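Long-range contacts in 6-phosphogluconolactonase (PDB 3CSS), which probably hydrolyses 6-phosphogluconolactone to 6-phosphogluconate, the second step of the oxidative pentose phosphate pathway: residues 37-42 with 156-161; 187-192 with 199-204. All coordinates share one frame; numbering follows the deposited sequence.

How the contacts relate
Two ways of building one sheet are illustrated here. From the N terminus, strand 39-43 is laid down early, and more than a hundred residues pass, helix 123-140 among them, before strand 158-162 returns beside it; contact 1 closes that long loop in parallel. Contact 2 follows in series, neither nested nor crossed: strand 186-189 turns back after a short connection and pairs antiparallel with strand 201-204. The parallel pair belongs to the middle of the mixed sheet, the hairpin to one end, with strand 69-77 between them. Their centres lie about 21 Å apart, yet Ala-42 CB and Leu-204 CD1 touch at 4.0 Å.

Contact 1. Residues 37-42 with 156-161; sequences VPVVLA and VDIVLL
Val-39 meets Asp-157 just before the two strands run side by side: its CG1 lies 3.8 Å from Asp-157 CB. Beyond it, Val-40 is gripped at both its polar backbone atoms. Its N-H points almost straight (178°) at Asp-157 OD2, with N and OD2 2.8 Å apart, on the anti side of the carboxylate and 16° out of its plane. The aspartate thus takes the place of a backbone acceptor at the start of the pairing. Val-40 O receives Ile-158 N at 3.1 Å and, more weakly, the N-H of Asp-157, while CG1 of Val-156 packs against the same oxygen.

At Leu-41 the backbone bonds turn to strand 69-77 and the side chain carries the contact. With CG anti to the backbone N (chi1 178°) and the branch turned at chi2, CD1 comes to lie against Ile-158 CG2 at 3.6 Å and also against CG of Leu-160. Ala-42 then resumes the ladder: its N donates to Ile-158 O at 2.9 Å and its O accepts from Leu-160 N at the same length, while Ala-42 CB touches CG1 of Val-156 and CG1 of Val-159 on the face away from Leu-41.

Helix 14-30 covers Ile-158, and strands 69-77 and 214-219 flank the pair. Buried, parallel, hydrophobic strands of this kind, with helices packed on the sheet, are characteristic of a Rossmann-like alpha/beta core.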
ATOM      1  N   VAL A  37     -20.663   1.756   8.626  1.00 28.19           N
ATOM      2  CA  VAL A  37     -19.886   1.539   7.402  1.00 27.28           C
ATOM      3  C   VAL A  37     -18.409   1.567   7.770  1.00 26.06           C
ATOM      4  O   VAL A  37     -17.968   2.472   8.477  1.00 25.97           O
ATOM      5  CB  VAL A  37     -20.150   2.608   6.309  1.00 27.45           C
ATOM      6  CG1 VAL A  37     -21.632   2.754   6.060  1.00 27.40           C
ATOM      7  CG2 VAL A  37     -19.537   3.961   6.678  1.00 28.36           C
ATOM      8  N   PRO A  38     -17.641   0.581   7.289  1.00 24.88           N
ATOM      9  CA  PRO A  38     -16.247   0.522   7.719  1.00 23.66           C
ATOM     10  C   PRO A  38     -15.330   1.551   7.055  1.00 22.86           C
ATOM     11  O   PRO A  38     -15.656   2.098   6.011  1.00 22.13           O
ATOM     12  CB  PRO A  38     -15.813  -0.882   7.297  1.00 24.11           C
ATOM     13  CG  PRO A  38     -16.622  -1.171   6.106  1.00 24.48           C
ATOM     14  CD  PRO A  38     -17.980  -0.541   6.397  1.00 24.65           C
ATOM     15  N   VAL A  39     -14.201   1.801   7.705  1.00 22.48           N
ATOM     16  CA  VAL A  39     -13.059   2.475   7.082  1.00 22.18           C
ATOM     17  C   VAL A  39     -12.365   1.446   6.179  1.00 21.67           C
ATOM     18  O   VAL A  39     -12.106   0.317   6.600  1.00 22.53           O
ATOM     19  CB  VAL A  39     -12.090   2.997   8.187  1.00 22.44           C
ATOM     20  CG1 VAL A  39     -10.717   3.375   7.631  1.00 23.66           C
ATOM     21  CG2 VAL A  39     -12.731   4.180   8.897  1.00 23.27           C
ATOM     22  N   VAL A  40     -12.071   1.812   4.936  1.00 20.16           N
ATOM     23  CA  VAL A  40     -11.353   0.907   4.046  1.00 19.22           C
ATOM     24  C   VAL A  40      -9.858   1.190   4.204  1.00 18.46           C
ATOM     25  O   VAL A  40      -9.422   2.311   3.954  1.00 17.88           O
ATOM     26  CB  VAL A  40     -11.781   1.083   2.559  1.00 18.83           C
ATOM     27  CG1 VAL A  40     -11.097   0.057   1.707  1.00 19.21           C
ATOM     28  CG2 VAL A  40     -13.282   0.966   2.411  1.00 20.45           C
ATOM     29  N   LEU A  41      -9.098   0.173   4.616  1.00 18.36           N
ATOM     30  CA  LEU A  41      -7.651   0.291   4.875  1.00 18.77           C
ATOM     31  C   LEU A  41      -6.903  -0.636   3.922  1.00 18.47           C
ATOM     32  O   LEU A  41      -7.164  -1.835   3.919  1.00 19.36           O
ATOM     33  CB  LEU A  41      -7.343  -0.088   6.337  1.00 19.04           C
ATOM     34  CG  LEU A  41      -5.878  -0.085   6.825  1.00 19.29           C
ATOM     35  CD1 LEU A  41      -5.256   1.282   6.655  1.00 19.82           C
ATOM     36  CD2 LEU A  41      -5.771  -0.584   8.293  1.00 20.55           C
ATOM     37  N   ALA A  42      -5.973  -0.085   3.140  1.00 18.53           N
ATOM     38  CA  ALA A  42      -5.092  -0.889   2.305  1.00 18.26           C
ATOM     39  C   ALA A  42      -3.768  -1.071   3.029  1.00 18.47           C
ATOM     40  O   ALA A  42      -3.035  -0.091   3.310  1.00 18.56           O
ATOM     41  CB  ALA A  42      -4.857  -0.226   0.945  1.00 18.30           C
ATOM     42  N   VAL A 156     -10.521   4.289  -1.335  1.00 17.10           N
ATOM     43  CA  VAL A 156      -9.906   3.780  -0.114  1.00 16.72           C
ATOM     44  C   VAL A 156      -9.769   4.919   0.897  1.00 16.63           C
ATOM     45  O   VAL A 156      -9.315   6.004   0.549  1.00 17.01           O
ATOM     46  CB  VAL A 156      -8.546   3.129  -0.434  1.00 17.23           C
ATOM     47  CG1 VAL A 156      -7.867   2.662   0.839  1.00 15.86           C
ATOM     48  CG2 VAL A 156      -8.741   1.996  -1.429  1.00 18.14           C
ATOM     49  N   ASP A 157     -10.128   4.678   2.154  1.00 15.75           N
ATOM     50  CA  ASP A 157      -9.983   5.712   3.196  1.00 16.37           C
ATOM     51  C   ASP A 157      -8.520   5.968   3.593  1.00 16.24           C
ATOM     52  O   ASP A 157      -8.069   7.123   3.675  1.00 16.17           O
ATOM     53  CB  ASP A 157     -10.806   5.366   4.442  1.00 16.24           C
ATOM     54  CG  ASP A 157     -12.293   5.419   4.178  1.00 17.82           C
ATOM     55  OD1 ASP A 157     -12.819   6.549   4.089  1.00 19.72           O
ATOM     56  OD2 ASP A 157     -12.905   4.349   4.007  1.00 18.42           O
ATOM     57  N   ILE A 158      -7.785   4.892   3.820  1.00 16.16           N
ATOM     58  CA  ILE A 158      -6.375   4.975   4.192  1.00 16.20           C
ATOM     59  C   ILE A 158      -5.572   3.944   3.423  1.00 15.43           C
ATOM     60  O   ILE A 158      -5.841   2.747   3.525  1.00 15.94           O
ATOM     61  CB  ILE A 158      -6.150   4.722   5.709  1.00 16.84           C
ATOM     62  CG1 ILE A 158      -6.932   5.734   6.539  1.00 19.36           C
ATOM     63  CG2 ILE A 158      -4.620   4.727   6.041  1.00 16.46           C
ATOM     64  CD1 ILE A 158      -6.942   5.428   8.013  1.00 21.35           C
ATOM     65  N   VAL A 159      -4.597   4.428   2.654  1.00 15.21           N
ATOM     66  CA  VAL A 159      -3.602   3.581   2.000  1.00 14.85           C
ATOM     67  C   VAL A 159      -2.289   3.693   2.763  1.00 14.77           C
ATOM     68  O   VAL A 159      -1.686   4.770   2.830  1.00 14.67           O
ATOM     69  CB  VAL A 159      -3.382   3.929   0.492  1.00 14.55           C
ATOM     70  CG1 VAL A 159      -2.307   2.998  -0.117  1.00 15.32           C
ATOM     71  CG2 VAL A 159      -4.705   3.875  -0.307  1.00 16.94           C
ATOM     72  N   LEU A 160      -1.840   2.579   3.327  1.00 14.62           N
ATOM     73  CA  LEU A 160      -0.543   2.519   3.935  1.00 14.69           C
ATOM     74  C   LEU A 160       0.464   2.161   2.843  1.00 15.00           C
ATOM     75  O   LEU A 160       0.175   1.293   2.006  1.00 16.37           O
ATOM     76  CB  LEU A 160      -0.507   1.446   5.012  1.00 14.13           C
ATOM     77  CG  LEU A 160      -1.427   1.652   6.207  1.00 15.26           C
ATOM     78  CD1 LEU A 160      -1.326   0.413   7.111  1.00 14.85           C
ATOM     79  CD2 LEU A 160      -1.006   2.908   6.951  1.00 19.51           C
ATOM     80  N   LEU A 161       1.639   2.795   2.877  1.00 14.85           N
ATOM     81  CA  LEU A 161       2.675   2.577   1.881  1.00 14.28           C
ATOM     82  C   LEU A 161       4.047   2.560   2.530  1.00 14.69           C
ATOM     83  O   LEU A 161       4.229   3.040   3.641  1.00 14.11           O
ATOM     84  CB  LEU A 161       2.649   3.689   0.809  1.00 14.55           C
ATOM     85  CG  LEU A 161       1.439   3.806  -0.110  1.00 14.90           C
ATOM     86  CD1 LEU A 161       1.650   5.063  -0.949  1.00 14.00           C
ATOM     87  CD2 LEU A 161       1.281   2.564  -0.984  1.00 13.95           C
TER

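Contact 2. Residues 187-192 with 199-204; sequences SVSFPS and VWRVTL
Ser-189 O accepts the N-H of Arg-201, with O and N 2.8 Å apart, and also lies 3.2 Å from Trp-200 CE3, a close approach to the indole. In return Ser-189 N gives a longer bond to Arg-201 O, and the Ser-187/Thr-203 pair repeats the reciprocal pattern. Between them Val-188 and Val-202 form a non-hydrogen-bonded pair, their CG1 methyls meeting on the face that helix 123-140 covers.

Past the strand end, Phe-190 directs its ring edge at the face of Trp-200 in a T-shaped stack, the planes at 65° and CD1 of Phe-190 only 3.4 Å from Trp-200 CD1. Phe-190 CB sits over the six-membered ring as a CH-pi contact. The indole NE1 is held by Asp-118 O.

Arg-201 supplies the polar part: its chain bends at chi2 (-65°), bringing NE to Val-199 O at 3.0 Å. The same oxygen lies 3.2 Å from Pro-191 CD. NH1 reaches Ser-171 OG and NH2 Pro-197 O, and the OG of Ser-189 bonds to Ser-171 O.

At least three of the N-H groups of the buried guanidinium are thus given to neutral oxygens, which would limit its rotation and tie the hairpin end to the loop around Ser-171.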
ATOM      1  N   SER A 187      -2.843  -3.461 -11.098  1.00 15.71           N
ATOM      2  CA  SER A 187      -1.858  -3.656 -12.146  1.00 15.45           C
ATOM      3  C   SER A 187      -0.824  -4.689 -11.681  1.00 15.44           C
ATOM      4  O   SER A 187      -1.001  -5.338 -10.649  1.00 15.91           O
ATOM      5  CB  SER A 187      -1.194  -2.323 -12.468  1.00 15.97           C
ATOM      6  OG  SER A 187      -0.407  -2.386 -13.651  1.00 17.12           O
ATOM      7  N   VAL A 188       0.239  -4.839 -12.460  1.00 14.91           N
ATOM      8  CA  VAL A 188       1.214  -5.894 -12.264  1.00 15.19           C
ATOM      9  C   VAL A 188       2.643  -5.374 -12.417  1.00 15.38           C
ATOM     10  O   VAL A 188       2.887  -4.364 -13.085  1.00 15.00           O
ATOM     11  CB  VAL A 188       0.961  -7.039 -13.277  1.00 15.18           C
ATOM     12  CG1 VAL A 188      -0.450  -7.588 -13.075  1.00 15.16           C
ATOM     13  CG2 VAL A 188       1.172  -6.578 -14.716  1.00 15.03           C
ATOM     14  N   SER A 189       3.589  -6.087 -11.825  1.00 15.11           N
ATOM     15  CA  SER A 189       4.990  -5.731 -11.946  1.00 15.51           C
ATOM     16  C   SER A 189       5.875  -6.865 -11.508  1.00 15.89           C
ATOM     17  O   SER A 189       5.439  -7.737 -10.766  1.00 15.67           O
ATOM     18  CB  SER A 189       5.296  -4.560 -11.031  1.00 16.25           C
ATOM     19  OG  SER A 189       5.073  -4.953  -9.690  1.00 15.56           O
ATOM     20  N   PHE A 190       7.118  -6.812 -11.963  1.00 16.43           N
ATOM     21  CA  PHE A 190       8.206  -7.610 -11.403  1.00 16.59           C
ATOM     22  C   PHE A 190       9.157  -6.620 -10.697  1.00 16.26           C
ATOM     23  O   PHE A 190       9.343  -5.475 -11.155  1.00 16.87           O
ATOM     24  CB  PHE A 190       8.948  -8.386 -12.512  1.00 16.47           C
ATOM     25  CG  PHE A 190       9.758  -9.542 -11.997  1.00 16.48           C
ATOM     26  CD1 PHE A 190       9.137 -10.762 -11.756  1.00 16.54           C
ATOM     27  CD2 PHE A 190      11.118  -9.409 -11.725  1.00 17.26           C
ATOM     28  CE1 PHE A 190       9.844 -11.838 -11.269  1.00 17.06           C
ATOM     29  CE2 PHE A 190      11.846 -10.476 -11.231  1.00 17.43           C
ATOM     30  CZ  PHE A 190      11.205 -11.711 -11.019  1.00 18.10           C
ATOM     31  N   PRO A 191       9.736  -7.029  -9.562  1.00 16.15           N
ATOM     32  CA  PRO A 191      10.627  -6.101  -8.877  1.00 15.66           C
ATOM     33  C   PRO A 191      11.810  -5.627  -9.705  1.00 15.64           C
ATOM     34  O   PRO A 191      12.256  -6.302 -10.638  1.00 14.85           O
ATOM     35  CB  PRO A 191      11.119  -6.880  -7.644  1.00 15.35           C
ATOM     36  CG  PRO A 191      10.807  -8.298  -7.934  1.00 17.44           C
ATOM     37  CD  PRO A 191       9.600  -8.297  -8.828  1.00 16.59           C
ATOM     38  N   SER A 192      12.303  -4.449  -9.338  1.00 14.89           N
ATOM     39  CA  SER A 192      13.476  -3.857  -9.948  1.00 15.41           C
ATOM     40  C   SER A 192      14.719  -4.660  -9.511  1.00 15.74           C
ATOM     41  O   SER A 192      14.619  -5.506  -8.605  1.00 15.27           O
ATOM     42  CB  SER A 192      13.600  -2.401  -9.517  1.00 15.23           C
ATOM     43  OG  SER A 192      13.953  -2.301  -8.154  1.00 15.40           O
ATOM     44  N   VAL A 199       9.660 -12.208  -7.482  1.00 17.41           N
ATOM     45  CA  VAL A 199       8.402 -12.847  -7.824  1.00 17.14           C
ATOM     46  C   VAL A 199       7.478 -11.774  -8.362  1.00 17.06           C
ATOM     47  O   VAL A 199       7.527 -10.613  -7.901  1.00 16.73           O
ATOM     48  CB  VAL A 199       7.732 -13.535  -6.584  1.00 17.13           C
ATOM     49  CG1 VAL A 199       7.457 -12.540  -5.470  1.00 17.30           C
ATOM     50  CG2 VAL A 199       6.434 -14.309  -6.987  1.00 16.78           C
ATOM     51  N   TRP A 200       6.646 -12.148  -9.334  1.00 17.32           N
ATOM     52  CA  TRP A 200       5.642 -11.236  -9.878  1.00 16.99           C
ATOM     53  C   TRP A 200       4.721 -10.719  -8.785  1.00 16.65           C
ATOM     54  O   TRP A 200       4.517 -11.380  -7.742  1.00 16.14           O
ATOM     55  CB  TRP A 200       4.835 -11.871 -11.034  1.00 17.06           C
ATOM     56  CG  TRP A 200       5.536 -11.737 -12.337  1.00 17.53           C
ATOM     57  CD1 TRP A 200       6.455 -12.592 -12.868  1.00 18.24           C
ATOM     58  CD2 TRP A 200       5.402 -10.659 -13.272  1.00 19.03           C
ATOM     59  NE1 TRP A 200       6.899 -12.114 -14.073  1.00 19.40           N
ATOM     60  CE2 TRP A 200       6.280 -10.919 -14.338  1.00 18.26           C
ATOM     61  CE3 TRP A 200       4.620  -9.497 -13.309  1.00 18.35           C
ATOM     62  CZ2 TRP A 200       6.413 -10.055 -15.422  1.00 17.32           C
ATOM     63  CZ3 TRP A 200       4.752  -8.641 -14.380  1.00 17.40           C
ATOM     64  CH2 TRP A 200       5.631  -8.929 -15.429  1.00 18.30           C
ATOM     65  N   ARG A 201       4.208  -9.516  -9.033  1.00 16.67           N
ATOM     66  CA  ARG A 201       3.362  -8.783  -8.101  1.00 15.98           C
ATOM     67  C   ARG A 201       2.039  -8.350  -8.721  1.00 15.97           C
ATOM     68  O   ARG A 201       1.920  -8.149  -9.939  1.00 16.92           O
ATOM     69  CB  ARG A 201       4.065  -7.498  -7.582  1.00 15.87           C
ATOM     70  CG  ARG A 201       5.539  -7.644  -7.232  1.00 15.50           C
ATOM     71  CD  ARG A 201       5.753  -8.577  -6.065  1.00 16.69           C
ATOM     72  NE  ARG A 201       7.157  -8.677  -5.660  1.00 17.19           N
ATOM     73  CZ  ARG A 201       7.756  -7.838  -4.818  1.00 18.88           C
ATOM     74  NH1 ARG A 201       7.095  -6.835  -4.271  1.00 19.31           N
ATOM     75  NH2 ARG A 201       9.037  -8.009  -4.516  1.00 16.72           N
ATOM     76  N   VAL A 202       1.054  -8.164  -7.852  1.00 16.26           N
ATOM     77  CA  VAL A 202      -0.082  -7.325  -8.167  1.00 15.77           C
ATOM     78  C   VAL A 202      -0.038  -6.121  -7.234  1.00 16.39           C
ATOM     79  O   VAL A 202       0.495  -6.200  -6.110  1.00 15.63           O
ATOM     80  CB  VAL A 202      -1.427  -8.062  -8.063  1.00 17.17           C
ATOM     81  CG1 VAL A 202      -1.493  -9.172  -9.115  1.00 15.89           C
ATOM     82  CG2 VAL A 202      -1.628  -8.632  -6.702  1.00 16.27           C
ATOM     83  N   THR A 203      -0.573  -5.008  -7.723  1.00 15.74           N
ATOM     84  CA  THR A 203      -0.560  -3.757  -6.974  1.00 14.79           C
ATOM     85  C   THR A 203      -1.796  -2.920  -7.292  1.00 14.56           C
ATOM     86  O   THR A 203      -2.273  -2.920  -8.418  1.00 13.48           O
ATOM     87  CB  THR A 203       0.738  -2.930  -7.283  1.00 15.82           C
ATOM     88  OG1 THR A 203       0.805  -1.799  -6.407  1.00 15.27           O
ATOM     89  CG2 THR A 203       0.814  -2.499  -8.750  1.00 14.41           C
ATOM     90  N   LEU A 204      -2.309  -2.221  -6.287  1.00 15.02           N
ATOM     91  CA  LEU A 204      -3.172  -1.093  -6.548  1.00 15.35           C
ATOM     92  C   LEU A 204      -2.423  -0.150  -7.490  1.00 15.27           C
ATOM     93  O   LEU A 204      -1.193   0.003  -7.397  1.00 15.22           O
ATOM     94  CB  LEU A 204      -3.563  -0.392  -5.253  1.00 16.31           C
ATOM     95  CG  LEU A 204      -4.425  -1.178  -4.264  1.00 16.02           C
ATOM     96  CD1 LEU A 204      -4.732  -0.346  -3.019  1.00 16.32           C
ATOM     97  CD2 LEU A 204      -5.705  -1.736  -4.940  1.00 17.97           C
TER